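Alpha-fucosidase (Bifidobacterium bifidum, PDB 2EAD) probably hydrolyses alpha-1,2-linked L-fucose from its substrates as a glycoside hydrolase, this chain being the catalytic fragment of a longer protein. Local coordinates at residues N800-L805 / V825-K830; V868-V873 / S880-D885. The protein carries 1 engineered substitution. All coordinates share one frame; numbering follows the deposited sequence.

Overall arrangement
From its N terminus the chain runs through a large beta-rich region, then the predominantly helical catalytic part, and both contacts come only near the end, within the range of the family 95 C-terminal domain. Contact 1 closes first: its two segments bracket 19 residues, including strand 812-819, and bring the end of strand 794-801 against strand 823-830 of the seven-stranded antiparallel sheet. Contact 2 opens later and closes the short hairpin between strands 871-874 and 880-884. The two follow in series, neither nested nor crossed, with centres about 18 Å apart. Their common element is the mixed sheet, which contact 1 ties to its neighbour and contact 2 finishes at one edge.

Contact 1. Residues N800-L805 / V825-K830; sequences NILPAL and VGTTWK
The indole of W829 receives L802 and L805 over the same face, each with its CD2 methyl in a CH-pi contact. L802 CD2 stands 4.2 Å from the centroid of the W829 six-membered ring, 25° off the ring normal, while L805 CD2 lies 4.0 Å from that of the five-membered ring, so the two leucines divide the bicycle between them. L805 adds its other branch: CD1 comes within 3.5 Å of W829 NE1, set toward the rim of the ring. The indole reaches this place because its CG sits between the backbone N and the carbonyl carbon (chi1 69°), and its N-H is tied to W809 O, which should limit rotation of the ring. The contact exemplifies how a beta sandwich closes: the end of strand 794-801, in a mixed sheet, and the loop leaving it face strand 823-830 of another sheet mainly through methyl groups and the indole. Replacing W829 by an alanine would probably leave L802 and L805 facing a gap and W809 O without its indole partner. L802 also meets the strand tip to tip at T827, its CD1 3.8 Å from T827 CG2, and the same methyl touches W829 CB. I801 fills the next position along. Its CG2 rests 3.6 Å from T827 CG2, and its CD1, on the other branch, reaches V825 CG1 at 3.6 Å. Beyond these, I801 leans on V837 and L802 on A834, both of strand 833-841.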
ATOM      1  N   ASN A 800      -4.238   8.098 -21.091  1.00 14.62           N
ATOM      2  CA  ASN A 800      -4.321   9.546 -20.984  1.00 15.01           C
ATOM      3  C   ASN A 800      -2.934  10.114 -20.609  1.00 15.43           C
ATOM      4  O   ASN A 800      -2.464   9.979 -19.465  1.00 14.04           O
ATOM      5  CB  ASN A 800      -5.415   9.928 -19.977  1.00 14.61           C
ATOM      6  CG  ASN A 800      -5.727  11.415 -19.975  1.00 16.05           C
ATOM      7  OD1 ASN A 800      -5.018  12.231 -20.582  1.00 13.61           O
ATOM      8  ND2 ASN A 800      -6.785  11.773 -19.274  1.00 14.24           N
ATOM      9  N   ILE A 801      -2.303  10.757 -21.590  1.00 14.13           N
ATOM     10  CA  ILE A 801      -0.954  11.265 -21.446  1.00 15.20           C
ATOM     11  C   ILE A 801      -0.985  12.666 -20.822  1.00 14.50           C
ATOM     12  O   ILE A 801      -1.695  13.533 -21.292  1.00 15.00           O
ATOM     13  CB  ILE A 801      -0.233  11.337 -22.839  1.00 14.95           C
ATOM     14  CG1 ILE A 801      -0.121   9.957 -23.517  1.00 16.78           C
ATOM     15  CG2 ILE A 801       1.111  12.044 -22.728  1.00 14.78           C
ATOM     16  CD1 ILE A 801       0.642   8.872 -22.744  1.00 16.50           C
ATOM     17  N   LEU A 802      -0.206  12.864 -19.766  1.00 14.61           N
ATOM     18  CA  LEU A 802      -0.109  14.149 -19.059  1.00 13.99           C
ATOM     19  C   LEU A 802      -1.466  14.758 -18.715  1.00 14.22           C
ATOM     20  O   LEU A 802      -1.747  15.927 -19.083  1.00 13.76           O
ATOM     21  CB  LEU A 802       0.778  15.145 -19.843  1.00 15.02           C
ATOM     22  CG  LEU A 802       2.187  14.637 -20.168  1.00 14.68           C
ATOM     23  CD1 LEU A 802       2.886  15.567 -21.158  1.00 15.42           C
ATOM     24  CD2 LEU A 802       3.070  14.435 -18.875  1.00 16.76           C
ATOM     25  N   PRO A 803      -2.307  13.987 -17.976  1.00 13.53           N
ATOM     26  CA  PRO A 803      -3.617  14.489 -17.587  1.00 14.04           C
ATOM     27  C   PRO A 803      -3.638  15.620 -16.552  1.00 13.25           C
ATOM     28  O   PRO A 803      -4.646  16.329 -16.451  1.00 12.80           O
ATOM     29  CB  PRO A 803      -4.290  13.262 -16.975  1.00 13.67           C
ATOM     30  CG  PRO A 803      -3.160  12.429 -16.441  1.00 11.83           C
ATOM     31  CD  PRO A 803      -2.080  12.611 -17.478  1.00 13.96           C
ATOM     32  N   ALA A 804      -2.589  15.738 -15.745  1.00 13.30           N
ATOM     33  CA  ALA A 804      -2.543  16.785 -14.726  1.00 13.89           C
ATOM     34  C   ALA A 804      -1.120  17.229 -14.491  1.00 14.61           C
ATOM     35  O   ALA A 804      -0.578  17.103 -13.378  1.00 13.91           O
ATOM     36  CB  ALA A 804      -3.215  16.321 -13.396  1.00 14.37           C
ATOM     37  N   LEU A 805      -0.519  17.753 -15.555  1.00 14.60           N
ATOM     38  CA  LEU A 805       0.865  18.221 -15.510  1.00 14.38           C
ATOM     39  C   LEU A 805       0.927  19.602 -14.852  1.00 15.00           C
ATOM     40  O   LEU A 805       0.271  20.542 -15.314  1.00 15.74           O
ATOM     41  CB  LEU A 805       1.431  18.304 -16.937  1.00 14.44           C
ATOM     42  CG  LEU A 805       2.849  18.872 -17.103  1.00 14.74           C
ATOM     43  CD1 LEU A 805       3.932  17.991 -16.438  1.00 13.99           C
ATOM     44  CD2 LEU A 805       3.123  19.115 -18.608  1.00 13.77           C
ATOM     45  N   VAL A 825       4.526   3.019 -21.011  1.00 18.00           N
ATOM     46  CA  VAL A 825       4.409   4.387 -21.500  1.00 17.70           C
ATOM     47  C   VAL A 825       5.615   5.218 -21.138  1.00 17.58           C
ATOM     48  O   VAL A 825       6.027   5.249 -19.979  1.00 16.70           O
ATOM     49  CB  VAL A 825       3.160   5.089 -20.933  1.00 17.35           C
ATOM     50  CG1 VAL A 825       3.098   6.550 -21.380  1.00 17.48           C
ATOM     51  CG2 VAL A 825       1.889   4.337 -21.298  1.00 17.23           C
ATOM     52  N   GLY A 826       6.154   5.916 -22.145  1.00 17.67           N
ATOM     53  CA  GLY A 826       7.143   6.967 -21.915  1.00 18.08           C
ATOM     54  C   GLY A 826       6.679   8.259 -22.556  1.00 18.48           C
ATOM     55  O   GLY A 826       6.006   8.246 -23.594  1.00 17.79           O
ATOM     56  N   THR A 827       6.999   9.381 -21.923  1.00 18.72           N
ATOM     57  CA  THR A 827       6.550  10.693 -22.412  1.00 19.50           C
ATOM     58  C   THR A 827       7.629  11.725 -22.154  1.00 19.52           C
ATOM     59  O   THR A 827       8.263  11.735 -21.077  1.00 19.31           O
ATOM     60  CB  THR A 827       5.254  11.178 -21.713  1.00 19.89           C
ATOM     61  OG1 THR A 827       4.272  10.135 -21.752  1.00 23.23           O
ATOM     62  CG2 THR A 827       4.687  12.430 -22.429  1.00 19.35           C
ATOM     63  N   THR A 828       7.846  12.559 -23.164  1.00 20.08           N
ATOM     64  CA  THR A 828       8.740  13.706 -23.068  1.00 20.80           C
ATOM     65  C   THR A 828       7.935  14.957 -23.335  1.00 19.98           C
ATOM     66  O   THR A 828       7.104  14.983 -24.250  1.00 21.79           O
ATOM     67  CB  THR A 828       9.910  13.584 -24.064  1.00 20.26           C
ATOM     68  OG1 THR A 828      10.585  12.360 -23.794  1.00 22.07           O
ATOM     69  CG2 THR A 828      10.932  14.747 -23.868  1.00 22.23           C
ATOM     70  N   TRP A 829       8.147  15.987 -22.521  1.00 19.66           N
ATOM     71  CA  TRP A 829       7.428  17.209 -22.729  1.00 20.03           C
ATOM     72  C   TRP A 829       8.328  18.440 -22.626  1.00 20.75           C
ATOM     73  O   TRP A 829       9.394  18.394 -22.035  1.00 20.55           O
ATOM     74  CB  TRP A 829       6.194  17.304 -21.820  1.00 19.35           C
ATOM     75  CG  TRP A 829       6.514  17.461 -20.368  1.00 19.45           C
ATOM     76  CD1 TRP A 829       6.585  18.633 -19.655  1.00 19.45           C
ATOM     77  CD2 TRP A 829       6.792  16.412 -19.444  1.00 18.41           C
ATOM     78  NE1 TRP A 829       6.900  18.369 -18.342  1.00 18.67           N
ATOM     79  CE2 TRP A 829       7.033  17.017 -18.183  1.00 18.03           C
ATOM     80  CE3 TRP A 829       6.834  15.018 -19.547  1.00 17.90           C
ATOM     81  CZ2 TRP A 829       7.341  16.267 -17.040  1.00 17.82           C
ATOM     82  CZ3 TRP A 829       7.138  14.275 -18.397  1.00 19.52           C
ATOM     83  CH2 TRP A 829       7.375  14.902 -17.170  1.00 18.55           C
ATOM     84  N   LYS A 830       7.879  19.525 -23.233  1.00 22.90           N
ATOM     85  CA  LYS A 830       8.632  20.777 -23.259  1.00 24.57           C
ATOM     86  C   LYS A 830       7.627  21.895 -23.329  1.00 24.41           C
ATOM     87  O   LYS A 830       6.627  21.784 -24.041  1.00 24.07           O
ATOM     88  CB  LYS A 830       9.550  20.867 -24.493  1.00 25.53           C
ATOM     89  CG  LYS A 830      10.945  20.278 -24.309  1.00 29.61           C
ATOM     90  CD  LYS A 830      11.632  20.768 -23.004  1.00 34.15           C
ATOM     91  CE  LYS A 830      12.583  19.715 -22.386  1.00 34.27           C
ATOM     92  NZ  LYS A 830      12.025  18.299 -22.331  1.00 33.24           N
TER

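Contact 2. Residues V868-V873 / S880-D885; sequences VNAKVV and SLLVFD
V873 and V883 meet diagonally across a two-stranded antiparallel pairing, with V873 CG2 only 3.5 Å from V883 CG1, closer than carbons usually stand. The squeeze goes with an awkward torsion: V883 CG1 nearly eclipses its own backbone N (chi1 -9°). L881 shares this face, and its CB packs 3.7 Å from the same V873 methyl. Underneath, four backbone bonds fix the register of a beta hairpin. K871 and V883 form one hydrogen-bonded pair, V883 N giving to K871 O at 2.8 Å in a nearly straight bond, and V873 with L881 form the next; V872 and L882 are the non-hydrogen-bonded pair between them.

The outer strand is the solvent side: V872 CG2 approaches L882 CD2 at 3.8 Å, yet V872 is exposed whereas L882 is buried, and K871, on the face of V883, sends its amine end away from the partner strand. Before the strand, around the inverse gamma turn centred on N869, the cover closes again: V868 CG1 lies 3.7 Å from F884 CB, the two side chains crossing at about a right angle, while A870 CB lies near F884 CD2.

Strand 871-874 lies at an edge of the mixed sheet, and strand 880-884 pairs on its other side with strand 847-851. Y795 of strand 794-801 lies against V873, L881 and V883, while strand 859-863 supplies V861 to V868, A870 and F884.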
ATOM      1  N   VAL A 868       1.323   4.927 -39.103  1.00 30.25           N
ATOM      2  CA  VAL A 868       0.116   4.198 -38.678  1.00 29.69           C
ATOM      3  C   VAL A 868      -1.125   5.024 -39.009  1.00 30.26           C
ATOM      4  O   VAL A 868      -1.166   6.248 -38.761  1.00 30.12           O
ATOM      5  CB  VAL A 868       0.138   3.836 -37.163  1.00 30.21           C
ATOM      6  CG1 VAL A 868      -1.171   3.184 -36.739  1.00 28.14           C
ATOM      7  CG2 VAL A 868       1.337   2.915 -36.833  1.00 28.32           C
ATOM      8  N   ASN A 869      -2.122   4.352 -39.579  1.00 30.30           N
ATOM      9  CA  ASN A 869      -3.372   4.997 -39.965  1.00 30.85           C
ATOM     10  C   ASN A 869      -4.285   5.217 -38.747  1.00 30.51           C
ATOM     11  O   ASN A 869      -5.432   4.729 -38.695  1.00 30.65           O
ATOM     12  CB  ASN A 869      -4.082   4.152 -41.049  1.00 31.19           C
ATOM     13  CG  ASN A 869      -5.134   4.944 -41.831  1.00 32.44           C
ATOM     14  OD1 ASN A 869      -5.319   6.152 -41.617  1.00 32.06           O
ATOM     15  ND2 ASN A 869      -5.829   4.255 -42.755  1.00 32.06           N
ATOM     16  N   ALA A 870      -3.776   5.945 -37.754  1.00 30.04           N
ATOM     17  CA  ALA A 870      -4.579   6.244 -36.566  1.00 28.88           C
ATOM     18  C   ALA A 870      -5.768   7.126 -36.939  1.00 28.80           C
ATOM     19  O   ALA A 870      -5.638   8.064 -37.756  1.00 27.46           O
ATOM     20  CB  ALA A 870      -3.745   6.906 -35.520  1.00 29.19           C
ATOM     21  N   LYS A 871      -6.921   6.801 -36.348  1.00 28.43           N
ATOM     22  CA  LYS A 871      -8.130   7.605 -36.487  1.00 28.61           C
ATOM     23  C   LYS A 871      -8.273   8.554 -35.309  1.00 28.24           C
ATOM     24  O   LYS A 871      -8.024   8.182 -34.157  1.00 28.49           O
ATOM     25  CB  LYS A 871      -9.379   6.714 -36.638  1.00 29.34           C
ATOM     26  CG  LYS A 871      -9.367   5.821 -37.893  1.00 29.34           C
ATOM     27  CD  LYS A 871      -9.326   6.615 -39.205  1.00 31.31           C
ATOM     28  CE  LYS A 871      -9.638   5.689 -40.411  1.00 31.67           C
ATOM     29  NZ  LYS A 871      -9.729   6.404 -41.738  1.00 31.22           N
ATOM     30  N   VAL A 872      -8.657   9.786 -35.610  1.00 27.38           N
ATOM     31  CA  VAL A 872      -8.986  10.753 -34.583  1.00 26.65           C
ATOM     32  C   VAL A 872     -10.455  10.615 -34.277  1.00 26.11           C
ATOM     33  O   VAL A 872     -11.297  10.750 -35.171  1.00 25.57           O
ATOM     34  CB  VAL A 872      -8.673  12.190 -35.017  1.00 27.09           C
ATOM     35  CG1 VAL A 872      -9.125  13.192 -33.939  1.00 27.59           C
ATOM     36  CG2 VAL A 872      -7.200  12.343 -35.294  1.00 27.38           C
ATOM     37  N   VAL A 873     -10.774  10.309 -33.017  1.00 24.64           N
ATOM     38  CA  VAL A 873     -12.164  10.304 -32.595  1.00 24.64           C
ATOM     39  C   VAL A 873     -12.348  11.407 -31.561  1.00 24.42           C
ATOM     40  O   VAL A 873     -11.410  11.779 -30.881  1.00 23.66           O
ATOM     41  CB  VAL A 873     -12.653   8.924 -32.113  1.00 24.37           C
ATOM     42  CG1 VAL A 873     -12.481   7.869 -33.240  1.00 24.76           C
ATOM     43  CG2 VAL A 873     -11.912   8.475 -30.839  1.00 24.24           C
ATOM     44  N   SER A 880     -10.236  14.793 -28.049  1.00 24.43           N
ATOM     45  CA  SER A 880      -9.881  13.811 -29.057  1.00 24.54           C
ATOM     46  C   SER A 880      -8.962  12.702 -28.556  1.00 23.55           C
ATOM     47  O   SER A 880      -8.082  12.936 -27.711  1.00 22.23           O
ATOM     48  CB  SER A 880      -9.203  14.510 -30.243  1.00 25.64           C
ATOM     49  OG  SER A 880     -10.157  15.276 -30.978  1.00 29.28           O
ATOM     50  N   LEU A 881      -9.193  11.509 -29.114  1.00 22.29           N
ATOM     51  CA  LEU A 881      -8.332  10.342 -28.989  1.00 21.63           C
ATOM     52  C   LEU A 881      -7.786   9.957 -30.343  1.00 22.04           C
ATOM     53  O   LEU A 881      -8.479  10.073 -31.360  1.00 22.60           O
ATOM     54  CB  LEU A 881      -9.116   9.105 -28.484  1.00 21.24           C
ATOM     55  CG  LEU A 881      -9.923   9.070 -27.185  1.00 20.72           C
ATOM     56  CD1 LEU A 881     -10.238   7.607 -26.778  1.00 17.87           C
ATOM     57  CD2 LEU A 881      -9.196   9.783 -26.069  1.00 20.03           C
ATOM     58  N   LEU A 882      -6.554   9.468 -30.330  1.00 22.06           N
ATOM     59  CA  LEU A 882      -5.961   8.759 -31.440  1.00 22.57           C
ATOM     60  C   LEU A 882      -6.182   7.282 -31.171  1.00 22.99           C
ATOM     61  O   LEU A 882      -5.776   6.771 -30.129  1.00 22.91           O
ATOM     62  CB  LEU A 882      -4.471   9.056 -31.525  1.00 22.61           C
ATOM     63  CG  LEU A 882      -4.095  10.376 -32.186  1.00 23.01           C
ATOM     64  CD1 LEU A 882      -2.602  10.623 -31.915  1.00 25.11           C
ATOM     65  CD2 LEU A 882      -4.425  10.356 -33.699  1.00 25.31           C
ATOM     66  N   VAL A 883      -6.886   6.610 -32.077  1.00 23.36           N
ATOM     67  CA  VAL A 883      -7.087   5.180 -31.925  1.00 23.73           C
ATOM     68  C   VAL A 883      -6.454   4.366 -33.076  1.00 23.60           C
ATOM     69  O   VAL A 883      -6.469   4.779 -34.261  1.00 23.85           O
ATOM     70  CB  VAL A 883      -8.585   4.795 -31.533  1.00 24.84           C
ATOM     71  CG1 VAL A 883      -9.429   6.046 -31.178  1.00 24.98           C
ATOM     72  CG2 VAL A 883      -9.277   3.952 -32.565  1.00 25.38           C
ATOM     73  N   PHE A 884      -5.861   3.242 -32.717  1.00 22.61           N
ATOM     74  CA  PHE A 884      -5.164   2.428 -33.688  1.00 23.41           C
ATOM     75  C   PHE A 884      -4.945   1.033 -33.138  1.00 23.82           C
ATOM     76  O   PHE A 884      -4.825   0.854 -31.929  1.00 22.91           O
ATOM     77  CB  PHE A 884      -3.842   3.084 -34.145  1.00 22.97           C
ATOM     78  CG  PHE A 884      -2.930   3.490 -33.028  1.00 21.71           C
ATOM     79  CD1 PHE A 884      -1.879   2.663 -32.646  1.00 22.52           C
ATOM     80  CD2 PHE A 884      -3.109   4.709 -32.361  1.00 21.44           C
ATOM     81  CE1 PHE A 884      -1.007   3.041 -31.618  1.00 22.44           C
ATOM     82  CE2 PHE A 884      -2.259   5.087 -31.326  1.00 19.29           C
ATOM     83  CZ  PHE A 884      -1.202   4.252 -30.960  1.00 20.93           C
ATOM     84  N   ASP A 885      -4.949   0.044 -34.032  1.00 24.55           N
ATOM     85  CA  ASP A 885      -4.654  -1.335 -33.652  1.00 25.79           C
ATOM     86  C   ASP A 885      -3.184  -1.463 -33.288  1.00 25.32           C
ATOM     87  O   ASP A 885      -2.350  -0.668 -33.736  1.00 24.57           O
ATOM     88  CB  ASP A 885      -5.023  -2.308 -34.780  1.00 26.84           C
ATOM     89  CG  ASP A 885      -6.505  -2.305 -35.097  1.00 30.17           C
ATOM     90  OD1 ASP A 885      -7.329  -2.056 -34.185  1.00 33.91           O
ATOM     91  OD2 ASP A 885      -6.856  -2.570 -36.275  1.00 34.09           O
TER